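Side-chain contacts in salicylate 5-hydroxylase, large oxygenase component (PDB 7C8Z), which serves as the iron-containing oxygenase component that hydroxylates salicylate at C5 to gentisate, using O2 and electrons that come from NADH: residues G40-P45 / G413-G418; W47-E52 / M234-K239; R61-N66 / I326-I331; N230-Q235 / R430-Y435. All blocks are in the same frame, centred on the assembly; numbering follows the deposited sequence.

In the fold
The N-terminal part of the chain, residues 40-66, runs over the catalytic domain and is tied to it by three contacts. Contact 1 joins loop 40-45 to loop 413-418 and closes the widest loop, in which contacts 2 and 3 are nested. Contact 2 takes residues 47-52 to helix 232-238, and contact 3 takes the end of helix 52-63 to the bend between strands 321-326 and 330-335; these two cross along the chain. Contact 4 starts on helix 232-238, where contact 2 ends, and reaches C-terminal helix 427-440, crossing contacts 1 and 3. Tyr433 and Glu236 link contacts 2 and 4, while Arg430 adjoins contact 1.

Contact 1. Residues G40-P45 / G413-G418; sequences GSSRVP and GGHEIG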
loop_
_atom_site.group_PDB
_atom_site.type_symbol
_atom_site.label_atom_id
_atom_site.label_comp_id
_atom_site.label_asym_id
_atom_site.label_seq_id
_atom_site.Cartn_x
_atom_site.Cartn_y
_atom_site.Cartn_z
ATOM N N GLY A 40 -23.836 31.218 12.500
ATOM C CA GLY A 40 -22.447 31.606 12.632
ATOM C C GLY A 40 -21.497 30.492 12.222
ATOM O O GLY A 40 -21.882 29.474 11.645
ATOM N N SER A 41 -20.219 30.705 12.545
ATOM C CA SER A 41 -19.191 29.736 12.181
ATOM C C SER A 41 -18.128 29.632 13.276
ATOM O O SER A 41 -16.926 29.576 12.990
ATOM C CB SER A 41 -18.549 30.103 10.842
ATOM O OG SER A 41 -17.887 31.355 10.936
ATOM N N SER A 42 -18.555 29.595 14.539
ATOM C CA SER A 42 -17.624 29.424 15.648
ATOM C C SER A 42 -17.506 27.980 16.105
ATOM O O SER A 42 -16.730 27.694 17.023
ATOM C CB SER A 42 -18.022 30.309 16.824
ATOM O OG SER A 42 -18.014 31.670 16.440
ATOM N N ARG A 43 -18.250 27.066 15.490
ATOM C CA ARG A 43 -18.147 25.642 15.787
ATOM C C ARG A 43 -18.266 24.897 14.467
ATOM O O ARG A 43 -19.338 24.893 13.852
ATOM C CB ARG A 43 -19.224 25.190 16.777
ATOM C CG ARG A 43 -19.338 26.046 18.036
ATOM C CD ARG A 43 -19.293 25.207 19.305
ATOM N NE ARG A 43 -18.989 26.009 20.488
ATOM C CZ ARG A 43 -19.413 25.724 21.717
ATOM N NH1 ARG A 43 -20.169 24.654 21.930
ATOM N NH2 ARG A 43 -19.082 26.508 22.737
ATOM N N VAL A 44 -17.174 24.281 14.027
ATOM C CA VAL A 44 -17.154 23.509 12.788
ATOM C C VAL A 44 -17.407 22.048 13.145
ATOM O O VAL A 44 -16.624 21.470 13.912
ATOM C CB VAL A 44 -15.823 23.662 12.044
ATOM C CG1 VAL A 44 -15.860 22.893 10.741
ATOM C CG2 VAL A 44 -15.526 25.123 11.784
ATOM N N PRO A 45 -18.450 21.420 12.609
ATOM C CA PRO A 45 -18.681 20.004 12.901
ATOM C C PRO A 45 -17.596 19.135 12.290
ATOM O O PRO A 45 -17.016 19.459 11.250
ATOM C CB PRO A 45 -20.041 19.725 12.255
ATOM C CG PRO A 45 -20.156 20.746 11.177
ATOM C CD PRO A 45 -19.477 21.974 11.710
ATOM N N GLY A 413 -11.014 34.954 20.552
ATOM C CA GLY A 413 -11.373 36.267 20.068
ATOM C C GLY A 413 -12.858 36.482 19.891
ATOM O O GLY A 413 -13.255 37.470 19.260
ATOM N N GLY A 414 -13.694 35.592 20.417
ATOM C CA GLY A 414 -15.126 35.769 20.310
ATOM C C GLY A 414 -15.747 35.084 19.111
ATOM O O GLY A 414 -15.234 34.076 18.619
ATOM N N HIS A 415 -16.867 35.631 18.644
ATOM C CA HIS A 415 -17.548 35.159 17.450
ATOM C C HIS A 415 -17.394 36.129 16.288
ATOM O O HIS A 415 -17.938 35.879 15.206
ATOM C CB HIS A 415 -19.039 34.932 17.741
ATOM C CG HIS A 415 -19.299 34.120 18.971
ATOM N ND1 HIS A 415 -19.721 32.809 18.919
ATOM C CD2 HIS A 415 -19.206 34.433 20.286
ATOM C CE1 HIS A 415 -19.871 32.348 20.148
ATOM N NE2 HIS A 415 -19.567 33.314 20.996
ATOM N N GLU A 416 -16.665 37.225 16.487
ATOM C CA GLU A 416 -16.529 38.256 15.471
ATOM C C GLU A 416 -15.668 37.772 14.307
ATOM O O GLU A 416 -14.735 36.981 14.476
ATOM C CB GLU A 416 -15.920 39.515 16.097
ATOM C CG GLU A 416 -15.647 40.674 15.145
ATOM C CD GLU A 416 -14.310 41.355 15.420
ATOM O OE1 GLU A 416 -13.253 40.729 15.173
ATOM O OE2 GLU A 416 -14.318 42.514 15.887
ATOM N N ILE A 417 -16.010 38.242 13.109
ATOM C CA ILE A 417 -15.235 38.010 11.897
ATOM C C ILE A 417 -14.770 39.371 11.395
ATOM O O ILE A 417 -15.590 40.180 10.945
ATOM C CB ILE A 417 -16.052 37.278 10.825
ATOM C CG1 ILE A 417 -16.513 35.914 11.342
ATOM C CG2 ILE A 417 -15.248 37.140 9.544
ATOM C CD1 ILE A 417 -17.468 35.192 10.411
ATOM N N GLY A 418 -13.468 39.632 11.463
ATOM C CA GLY A 418 -12.953 40.906 10.996
ATOM C C GLY A 418 -11.479 41.136 11.261
ATOM O O GLY A 418 -10.873 40.440 12.080
#
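Ser42 OG receives a weak hydrogen bond from His415 ND1, 3.2 Å away, with an N-H...O angle of only 122°. The hydroxyl meets the imidazole obliquely, and the bent geometry makes this a loose tether more than a firm grip. It is reached because Ser42 OG stands beside its own backbone N (chi1 -60°), on a CB that already points at loop 413-418, whereas the exposed His415 reaches Ser42 through ND1. In a second, looser touch, Ile417 CD1, at the end of a chain extended past CG1, lies 3.9 Å from Ser41 OG. The polar partner of Ser41 OG is Arg430 O on helix 427-440, probably by a hydrogen bond. Arg430 also lies against Ser42 and bonds through NH2 to Glu416 O, so both loops lean on the same arginine. Arg43 forms a salt bridge with Glu411. His415 also packs on Pro163, and Arg43 on His171, of a second subunit. Two irregular loops thus meet over the C-terminal helix of the catalytic domain, next to the subunit interface of a Rieske-type ring-hydroxylating oxygenase.

Contact 2. Residues W47-E52 / M234-K239; sequences WAYTRE and MQENIK
The Tyr49 ring presents its edge to Glu236, with OE2 of the carboxylate lying in the ring plane beside the hydroxyl, and Phe400 from helix 387-402 stacks with the same ring. Ring and carboxylate planes are turned 68° apart. OE2 makes the contact, Glu236 OE1 staying 3.6 Å from Tyr49 OH. Tyr49 OH donates to Glu236 OE2; the modelled 2.5 Å is very short, and its exact length is not reliable at this resolution. The ring carbon CE1 of Tyr49 follows at 3.2 Å from Glu236 OE2. The two side chains approach from opposite directions and bridge widely separated backbones: the nearest CA atoms, those of Tyr49 and Met234, are 11.8 Å apart. Glu236 spans its share because its chain runs straight beyond CG (chi2 -176°). OE2 has a second phenolic partner, Tyr433 OH of helix 427-440, so that one buried oxygen gathers the N-terminal segment, helix 232-238 and the C-terminal helix. The side chain of Glu236 is about 10 Å from the bound iron ion. The next residue, Asn237, makes a weak hydrogen bond through ND2 to the iron ligand Asp389. If both phenol bonds to Glu236 hold as modelled, they would probably favour its anionic form and limit rotation of its carboxylate.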
loop_
_atom_site.group_PDB
_atom_site.type_symbol
_atom_site.label_atom_id
_atom_site.label_comp_id
_atom_site.label_asym_id
_atom_site.label_seq_id
_atom_site.Cartn_x
_atom_site.Cartn_y
_atom_site.Cartn_z
ATOM N N TRP A 47 -17.838 16.376 10.745
ATOM C CA TRP A 47 -18.160 15.822 9.435
ATOM C C TRP A 47 -17.871 16.786 8.289
ATOM O O TRP A 47 -17.949 16.371 7.128
ATOM C CB TRP A 47 -19.620 15.353 9.380
ATOM C CG TRP A 47 -20.635 16.330 9.876
ATOM C CD1 TRP A 47 -21.205 16.359 11.114
ATOM C CD2 TRP A 47 -21.230 17.402 9.134
ATOM N NE1 TRP A 47 -22.110 17.390 11.195
ATOM C CE2 TRP A 47 -22.143 18.047 9.993
ATOM C CE3 TRP A 47 -21.073 17.885 7.830
ATOM C CZ2 TRP A 47 -22.898 19.148 9.591
ATOM C CZ3 TRP A 47 -21.820 18.978 7.435
ATOM C CH2 TRP A 47 -22.724 19.598 8.312
ATOM N N ALA A 48 -17.576 18.057 8.574
ATOM C CA ALA A 48 -17.100 18.953 7.524
ATOM C C ALA A 48 -15.760 18.503 6.950
ATOM O O ALA A 48 -15.398 18.919 5.842
ATOM C CB ALA A 48 -16.983 20.381 8.059
ATOM N N TYR A 49 -15.021 17.657 7.671
ATOM C CA TYR A 49 -13.732 17.155 7.218
ATOM C C TYR A 49 -13.766 15.701 6.774
ATOM O O TYR A 49 -12.778 15.223 6.208
ATOM C CB TYR A 49 -12.677 17.299 8.327
ATOM C CG TYR A 49 -12.590 18.676 8.953
ATOM C CD1 TYR A 49 -11.801 19.669 8.388
ATOM C CD2 TYR A 49 -13.290 18.978 10.120
ATOM C CE1 TYR A 49 -11.715 20.924 8.959
ATOM C CE2 TYR A 49 -13.209 20.232 10.699
ATOM C CZ TYR A 49 -12.420 21.200 10.113
ATOM O OH TYR A 49 -12.337 22.447 10.684
ATOM N N THR A 50 -14.856 14.979 7.030
ATOM C CA THR A 50 -14.892 13.539 6.833
ATOM C C THR A 50 -15.865 13.071 5.755
ATOM O O THR A 50 -15.928 11.864 5.495
ATOM C CB THR A 50 -15.241 12.841 8.155
ATOM O OG1 THR A 50 -16.562 13.219 8.558
ATOM C CG2 THR A 50 -14.253 13.231 9.247
ATOM N N ARG A 51 -16.599 13.972 5.106
ATOM C CA ARG A 51 -17.635 13.596 4.149
ATOM C C ARG A 51 -17.121 13.778 2.727
ATOM O O ARG A 51 -16.646 14.860 2.368
ATOM C CB ARG A 51 -18.906 14.422 4.356
ATOM C CG ARG A 51 -19.643 14.112 5.642
ATOM C CD ARG A 51 -20.904 14.945 5.780
ATOM N NE ARG A 51 -21.674 15.024 4.541
ATOM C CZ ARG A 51 -22.688 15.863 4.347
ATOM N NH1 ARG A 51 -23.049 16.694 5.312
ATOM N NH2 ARG A 51 -23.343 15.869 3.195
ATOM N N GLU A 52 -17.216 12.714 1.925
ATOM C CA GLU A 52 -16.709 12.755 0.557
ATOM C C GLU A 52 -17.647 13.495 -0.396
ATOM O O GLU A 52 -17.179 14.123 -1.353
ATOM C CB GLU A 52 -16.453 11.331 0.057
ATOM C CG GLU A 52 -15.714 11.252 -1.269
ATOM C CD GLU A 52 -14.221 11.491 -1.128
ATOM O OE1 GLU A 52 -13.744 11.677 0.013
ATOM O OE2 GLU A 52 -13.521 11.487 -2.162
ATOM N N MET A 234 -5.104 22.748 6.132
ATOM C CA MET A 234 -3.913 23.517 5.795
ATOM C C MET A 234 -4.227 25.005 5.752
ATOM O O MET A 234 -3.500 25.823 6.331
ATOM C CB MET A 234 -3.331 23.046 4.462
ATOM C CG MET A 234 -2.042 23.759 4.069
ATOM S SD MET A 234 -0.904 23.974 5.452
ATOM C CE MET A 234 -0.109 22.370 5.532
ATOM N N GLN A 235 -5.327 25.373 5.091
ATOM C CA GLN A 235 -5.752 26.769 5.090
ATOM C C GLN A 235 -5.935 27.279 6.512
ATOM O O GLN A 235 -5.347 28.296 6.903
ATOM C CB GLN A 235 -7.035 26.922 4.272
ATOM C CG GLN A 235 -6.793 26.873 2.770
ATOM C CD GLN A 235 -6.169 28.156 2.243
ATOM O OE1 GLN A 235 -6.143 29.177 2.934
ATOM N NE2 GLN A 235 -5.657 28.108 1.014
ATOM N N GLU A 236 -6.723 26.553 7.310
ATOM C CA GLU A 236 -6.853 26.861 8.728
ATOM C C GLU A 236 -5.494 27.102 9.365
ATOM O O GLU A 236 -5.294 28.095 10.075
ATOM C CB GLU A 236 -7.558 25.716 9.453
ATOM C CG GLU A 236 -9.009 25.523 9.100
ATOM C CD GLU A 236 -9.648 24.430 9.929
ATOM O OE1 GLU A 236 -9.110 24.105 11.008
ATOM O OE2 GLU A 236 -10.686 23.888 9.501
ATOM N N ASN A 237 -4.530 26.220 9.079
ATOM C CA ASN A 237 -3.255 26.291 9.783
ATOM C C ASN A 237 -2.536 27.599 9.493
ATOM O O ASN A 237 -1.843 28.132 10.368
ATOM C CB ASN A 237 -2.376 25.095 9.406
ATOM C CG ASN A 237 -1.136 24.986 10.274
ATOM O OD1 ASN A 237 -1.185 24.462 11.385
ATOM N ND2 ASN A 237 -0.017 25.484 9.770
ATOM N N ILE A 238 -2.721 28.158 8.296
ATOM C CA ILE A 238 -2.119 29.443 7.974
ATOM C C ILE A 238 -3.104 30.584 8.167
ATOM O O ILE A 238 -2.753 31.753 7.958
ATOM C CB ILE A 238 -1.525 29.420 6.551
ATOM C CG1 ILE A 238 -0.769 28.113 6.343
ATOM C CG2 ILE A 238 -0.540 30.563 6.335
ATOM C CD1 ILE A 238 0.415 27.955 7.282
ATOM N N LYS A 239 -4.328 30.275 8.594
ATOM C CA LYS A 239 -5.242 31.249 9.165
ATOM C C LYS A 239 -5.287 31.156 10.690
ATOM O O LYS A 239 -6.180 31.734 11.317
ATOM C CB LYS A 239 -6.641 31.064 8.570
ATOM C CG LYS A 239 -6.704 31.268 7.060
ATOM C CD LYS A 239 -8.023 30.782 6.473
ATOM C CE LYS A 239 -8.066 30.956 4.959
ATOM N NZ LYS A 239 -7.711 32.336 4.504
#

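Contact 3. Residues R61-N66 / I326-I331; sequences RLFYAN and IFPSVI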
loop_
_atom_site.group_PDB
_atom_site.type_symbol
_atom_site.label_atom_id
_atom_site.label_comp_id
_atom_site.label_asym_id
_atom_site.label_seq_id
_atom_site.Cartn_x
_atom_site.Cartn_y
_atom_site.Cartn_z
ATOM N N ARG A 61 -17.170 23.671 -6.434
ATOM C CA ARG A 61 -17.538 25.051 -6.143
ATOM C C ARG A 61 -16.399 25.931 -5.646
ATOM O O ARG A 61 -16.542 27.157 -5.668
ATOM C CB ARG A 61 -18.670 25.082 -5.108
ATOM C CG ARG A 61 -19.947 24.411 -5.585
ATOM C CD ARG A 61 -21.087 24.652 -4.619
ATOM N NE ARG A 61 -22.324 24.009 -5.055
ATOM C CZ ARG A 61 -23.442 23.983 -4.338
ATOM N NH1 ARG A 61 -23.481 24.565 -3.148
ATOM N NH2 ARG A 61 -24.521 23.375 -4.807
ATOM N N LEU A 62 -15.284 25.357 -5.200
ATOM C CA LEU A 62 -14.146 26.141 -4.738
ATOM C C LEU A 62 -12.923 26.017 -5.628
ATOM O O LEU A 62 -12.115 26.945 -5.673
ATOM C CB LEU A 62 -13.760 25.737 -3.308
ATOM C CG LEU A 62 -14.713 26.140 -2.175
ATOM C CD1 LEU A 62 -15.300 27.519 -2.406
ATOM C CD2 LEU A 62 -15.823 25.124 -1.995
ATOM N N PHE A 63 -12.772 24.900 -6.338
ATOM C CA PHE A 63 -11.618 24.664 -7.197
ATOM C C PHE A 63 -11.925 24.750 -8.682
ATOM O O PHE A 63 -11.058 25.162 -9.455
ATOM C CB PHE A 63 -11.015 23.285 -6.905
ATOM C CG PHE A 63 -10.316 23.203 -5.586
ATOM C CD1 PHE A 63 -11.028 22.967 -4.423
ATOM C CD2 PHE A 63 -8.945 23.364 -5.508
ATOM C CE1 PHE A 63 -10.384 22.893 -3.202
ATOM C CE2 PHE A 63 -8.294 23.289 -4.291
ATOM C CZ PHE A 63 -9.015 23.055 -3.137
ATOM N N TYR A 64 -13.127 24.365 -9.102
ATOM C CA TYR A 64 -13.471 24.309 -10.513
ATOM C C TYR A 64 -14.370 25.453 -10.959
ATOM O O TYR A 64 -14.767 25.485 -12.126
ATOM C CB TYR A 64 -14.147 22.973 -10.836
ATOM C CG TYR A 64 -13.325 21.754 -10.478
ATOM C CD1 TYR A 64 -11.937 21.810 -10.443
ATOM C CD2 TYR A 64 -13.937 20.546 -10.181
ATOM C CE1 TYR A 64 -11.183 20.697 -10.118
ATOM C CE2 TYR A 64 -13.190 19.423 -9.857
ATOM C CZ TYR A 64 -11.813 19.503 -9.827
ATOM O OH TYR A 64 -11.070 18.390 -9.502
ATOM N N ALA A 65 -14.698 26.390 -10.071
ATOM C CA ALA A 65 -15.609 27.468 -10.428
ATOM C C ALA A 65 -15.391 28.654 -9.502
ATOM O O ALA A 65 -15.149 28.478 -8.305
ATOM C CB ALA A 65 -17.067 27.005 -10.359
ATOM N N ASN A 66 -15.469 29.857 -10.073
ATOM C CA ASN A 66 -15.488 31.119 -9.334
ATOM C C ASN A 66 -14.212 31.364 -8.538
ATOM O O ASN A 66 -14.205 32.187 -7.617
ATOM C CB ASN A 66 -16.701 31.198 -8.398
ATOM C CG ASN A 66 -18.014 31.271 -9.151
ATOM O OD1 ASN A 66 -18.846 30.369 -9.055
ATOM N ND2 ASN A 66 -18.208 32.349 -9.910
ATOM N N ILE A 326 -4.283 32.412 -0.186
ATOM C CA ILE A 326 -5.165 32.653 -1.322
ATOM C C ILE A 326 -6.018 31.403 -1.507
ATOM O O ILE A 326 -5.519 30.337 -1.902
ATOM C CB ILE A 326 -4.385 33.008 -2.595
ATOM C CG1 ILE A 326 -3.665 34.344 -2.410
ATOM C CG2 ILE A 326 -5.328 33.085 -3.791
ATOM C CD1 ILE A 326 -2.886 34.791 -3.622
ATOM N N PHE A 327 -7.303 31.560 -1.199
ATOM C CA PHE A 327 -8.255 30.461 -1.177
ATOM C C PHE A 327 -8.601 30.028 -2.600
ATOM O O PHE A 327 -8.819 30.874 -3.471
ATOM C CB PHE A 327 -9.524 30.906 -0.444
ATOM C CG PHE A 327 -10.249 29.799 0.272
ATOM C CD1 PHE A 327 -9.777 29.307 1.479
ATOM C CD2 PHE A 327 -11.420 29.269 -0.251
ATOM C CE1 PHE A 327 -10.453 28.300 2.149
ATOM C CE2 PHE A 327 -12.098 28.263 0.408
ATOM C CZ PHE A 327 -11.614 27.777 1.611
ATOM N N PRO A 328 -8.711 28.718 -2.856
ATOM C CA PRO A 328 -8.500 27.683 -1.843
ATOM C C PRO A 328 -7.173 26.953 -1.998
ATOM O O PRO A 328 -6.921 25.990 -1.274
ATOM C CB PRO A 328 -9.648 26.719 -2.120
ATOM C CG PRO A 328 -9.746 26.747 -3.638
ATOM C CD PRO A 328 -9.276 28.137 -4.088
ATOM N N SER A 329 -6.330 27.411 -2.924
ATOM C CA SER A 329 -5.294 26.552 -3.465
ATOM C C SER A 329 -3.885 26.839 -2.974
ATOM O O SER A 329 -3.037 25.946 -3.074
ATOM C CB SER A 329 -5.291 26.623 -5.001
ATOM O OG SER A 329 -4.413 27.633 -5.472
ATOM N N VAL A 330 -3.577 28.039 -2.476
ATOM C CA VAL A 330 -2.164 28.348 -2.285
ATOM C C VAL A 330 -1.903 29.201 -1.053
ATOM O O VAL A 330 -2.771 29.924 -0.556
ATOM C CB VAL A 330 -1.564 29.027 -3.542
ATOM C CG1 VAL A 330 -1.923 30.503 -3.596
ATOM C CG2 VAL A 330 -0.049 28.810 -3.609
ATOM N N ILE A 331 -0.674 29.079 -0.560
ATOM C CA ILE A 331 -0.122 29.947 0.465
ATOM C C ILE A 331 1.120 30.612 -0.109
ATOM O O ILE A 331 1.959 29.944 -0.719
ATOM C CB ILE A 331 0.230 29.159 1.737
ATOM C CG1 ILE A 331 -1.045 28.672 2.420
ATOM C CG2 ILE A 331 1.074 30.010 2.683
ATOM C CD1 ILE A 331 -0.952 27.258 2.929
#
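Phe63 and Pro328 meet because Phe63 CG stands beside its backbone N (chi1 -71°), swinging the ring round toward the bend at 326-331, and Pro328, which follows a cis peptide bond, points its CB toward segment 61-66. Pro328 CG then sits almost exactly over the middle of one Phe63 face, 3.7 Å from the ring centroid and 7° off the normal, a CH-pi contact over the face. Pro328 CB follows near one end of the ring, 3.9 Å from Phe63 CZ. The proline is held from within its own segment too: CB lies above the Phe327 ring, displaced toward the rim. Leu62 completes the cluster, its CB 4.2 Å from Pro328 CG and its CG meeting the edge of the Phe327 ring at CE2, 4.2 Å away. Beyond the two segments, Trp231 packs edge-to-face with Phe63, and helix 427-440 covers Leu62 through Tyr435, Val439 and Met440. A classic beta bulge lies at the bend, Ser329 and Val330 both facing Ile326; Ser329 OG bonds to Tyr70 N of strand 69-73. The attraction across the contact is probably mainly dispersive, with a CH-pi contribution from Pro328 CG, and joins helix 52-63 to the sheet of the catalytic domain without a polar bond between the two segments.

Contact 4. Residues N230-Q235 / R430-Y435; sequences NWKLMQ and RGMYDY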
loop_
_atom_site.group_PDB
_atom_site.type_symbol
_atom_site.label_atom_id
_atom_site.label_comp_id
_atom_site.label_asym_id
_atom_site.label_seq_id
_atom_site.Cartn_x
_atom_site.Cartn_y
_atom_site.Cartn_z
ATOM N N ASN A 230 -7.652 16.514 5.815
ATOM C CA ASN A 230 -8.489 17.297 4.914
ATOM C C ASN A 230 -7.783 18.589 4.535
ATOM O O ASN A 230 -7.181 19.259 5.379
ATOM C CB ASN A 230 -9.839 17.606 5.556
ATOM C CG ASN A 230 -10.817 18.242 4.579
ATOM O OD1 ASN A 230 -10.869 19.463 4.444
ATOM N ND2 ASN A 230 -11.594 17.414 3.893
ATOM N N TRP A 231 -7.894 18.955 3.256
ATOM C CA TRP A 231 -7.123 20.074 2.726
ATOM C C TRP A 231 -7.418 21.371 3.464
ATOM O O TRP A 231 -6.523 22.209 3.624
ATOM C CB TRP A 231 -7.401 20.231 1.234
ATOM C CG TRP A 231 -8.796 20.670 0.950
ATOM C CD1 TRP A 231 -9.889 19.872 0.777
ATOM C CD2 TRP A 231 -9.255 22.017 0.817
ATOM N NE1 TRP A 231 -11.002 20.640 0.542
ATOM C CE2 TRP A 231 -10.640 21.962 0.562
ATOM C CE3 TRP A 231 -8.630 23.265 0.892
ATOM C CZ2 TRP A 231 -11.410 23.105 0.380
ATOM C CZ3 TRP A 231 -9.395 24.400 0.708
ATOM C CH2 TRP A 231 -10.771 24.313 0.455
ATOM N N LYS A 232 -8.666 21.556 3.910
ATOM C CA LYS A 232 -9.038 22.768 4.636
ATOM C C LYS A 232 -8.138 22.994 5.844
ATOM O O LYS A 232 -7.802 24.140 6.175
ATOM C CB LYS A 232 -10.503 22.688 5.061
ATOM C CG LYS A 232 -11.478 22.686 3.897
ATOM C CD LYS A 232 -12.898 22.979 4.354
ATOM C CE LYS A 232 -13.481 21.804 5.120
ATOM N NZ LYS A 232 -13.882 20.676 4.230
ATOM N N LEU A 233 -7.713 21.906 6.498
ATOM C CA LEU A 233 -6.864 22.028 7.679
ATOM C C LEU A 233 -5.576 22.783 7.380
ATOM O O LEU A 233 -5.006 23.412 8.278
ATOM C CB LEU A 233 -6.540 20.646 8.237
ATOM C CG LEU A 233 -7.672 19.977 9.004
ATOM C CD1 LEU A 233 -7.250 18.585 9.444
ATOM C CD2 LEU A 233 -8.072 20.826 10.191
ATOM N N MET A 234 -5.104 22.748 6.132
ATOM C CA MET A 234 -3.913 23.517 5.795
ATOM C C MET A 234 -4.227 25.005 5.752
ATOM O O MET A 234 -3.500 25.823 6.331
ATOM C CB MET A 234 -3.331 23.046 4.462
ATOM C CG MET A 234 -2.042 23.759 4.069
ATOM S SD MET A 234 -0.904 23.974 5.452
ATOM C CE MET A 234 -0.109 22.370 5.532
ATOM N N GLN A 235 -5.327 25.373 5.091
ATOM C CA GLN A 235 -5.752 26.769 5.090
ATOM C C GLN A 235 -5.935 27.279 6.512
ATOM O O GLN A 235 -5.347 28.296 6.903
ATOM C CB GLN A 235 -7.035 26.922 4.272
ATOM C CG GLN A 235 -6.793 26.873 2.770
ATOM C CD GLN A 235 -6.169 28.156 2.243
ATOM O OE1 GLN A 235 -6.143 29.177 2.934
ATOM N NE2 GLN A 235 -5.657 28.108 1.014
ATOM N N ARG A 430 -12.998 31.510 11.393
ATOM C CA ARG A 430 -14.430 31.783 11.442
ATOM C C ARG A 430 -14.910 32.413 10.140
ATOM O O ARG A 430 -15.986 32.074 9.636
ATOM C CB ARG A 430 -14.750 32.678 12.641
ATOM C CG ARG A 430 -14.714 31.917 13.958
ATOM C CD ARG A 430 -15.118 32.751 15.167
ATOM N NE ARG A 430 -14.466 34.054 15.237
ATOM C CZ ARG A 430 -13.468 34.331 16.068
ATOM N NH1 ARG A 430 -13.000 33.390 16.879
ATOM N NH2 ARG A 430 -12.933 35.543 16.086
ATOM N N GLY A 431 -14.109 33.309 9.563
ATOM C CA GLY A 431 -14.468 33.874 8.275
ATOM C C GLY A 431 -14.381 32.859 7.154
ATOM O O GLY A 431 -15.239 32.825 6.263
ATOM N N MET A 432 -13.334 32.034 7.173
ATOM C CA MET A 432 -13.212 30.952 6.207
ATOM C C MET A 432 -14.470 30.102 6.195
ATOM O O MET A 432 -15.033 29.815 5.137
ATOM C CB MET A 432 -11.984 30.098 6.535
ATOM C CG MET A 432 -11.838 28.841 5.694
ATOM S SD MET A 432 -10.276 27.986 5.993
ATOM C CE MET A 432 -10.762 26.288 5.727
ATOM N N TYR A 433 -14.955 29.722 7.373
ATOM C CA TYR A 433 -16.105 28.829 7.400
ATOM C C TYR A 433 -17.432 29.556 7.217
ATOM O O TYR A 433 -18.401 28.930 6.786
ATOM C CB TYR A 433 -16.076 27.992 8.672
ATOM C CG TYR A 433 -15.107 26.854 8.493
ATOM C CD1 TYR A 433 -15.462 25.728 7.756
ATOM C CD2 TYR A 433 -13.817 26.925 9.003
ATOM C CE1 TYR A 433 -14.574 24.690 7.562
ATOM C CE2 TYR A 433 -12.919 25.889 8.816
ATOM C CZ TYR A 433 -13.303 24.776 8.094
ATOM O OH TYR A 433 -12.415 23.745 7.900
ATOM N N ASP A 434 -17.495 30.861 7.486
ATOM C CA ASP A 434 -18.620 31.652 6.997
ATOM C C ASP A 434 -18.721 31.550 5.476
ATOM O O ASP A 434 -19.779 31.206 4.921
ATOM C CB ASP A 434 -18.462 33.108 7.448
ATOM C CG ASP A 434 -19.540 34.023 6.892
ATOM O OD1 ASP A 434 -20.665 34.023 7.434
ATOM O OD2 ASP A 434 -19.257 34.753 5.918
ATOM N N TYR A 435 -17.608 31.825 4.788
ATOM C CA TYR A 435 -17.572 31.692 3.334
ATOM C C TYR A 435 -17.896 30.267 2.901
ATOM O O TYR A 435 -18.585 30.051 1.896
ATOM C CB TYR A 435 -16.197 32.112 2.813
ATOM C CG TYR A 435 -16.063 32.081 1.308
ATOM C CD1 TYR A 435 -16.539 33.125 0.532
ATOM C CD2 TYR A 435 -15.453 31.009 0.663
ATOM C CE1 TYR A 435 -16.419 33.105 -0.841
ATOM C CE2 TYR A 435 -15.330 30.983 -0.716
ATOM C CZ TYR A 435 -15.815 32.037 -1.459
ATOM O OH TYR A 435 -15.707 32.037 -2.831
#
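The first turn of helix 232-238 lies beside the middle of C-terminal helix 427-440, the closest CA pair being Gln235 and Met432 at 8.6 Å. Met432 reaches across that gap: its chain leaves with CG anti to the backbone N (chi1 173°) and stays extended to SD, which rests 3.8 Å from Gln235 CB. The methyl beyond it turns to Lys232, with Met432 CE 3.7 Å from Lys232 CB. One residue on, the phenol of Tyr433 meets the lysine chain with its edge, OH lying 3.6 Å from both CB and CE of Lys232. At the start of the shorter helix, Asn230 OD1 caps the turn by accepting from Lys232 N at 3.1 Å, the donor standing 36° out of the carbonyl plane. This helix leads into the chain that supplies the iron ligands His243 and His248 of the catalytic domain. The lysine chain folds near its end (chi3 -72°, chi4 -76°), its CG passing over one face of Trp231, and curls its amine back to Asn230 OD1, a weak bond. NZ finds stronger partners in the salt bridge to Glu58 and the carbonyl of Ala48, the polar end of Tyr433 being engaged by Glu236.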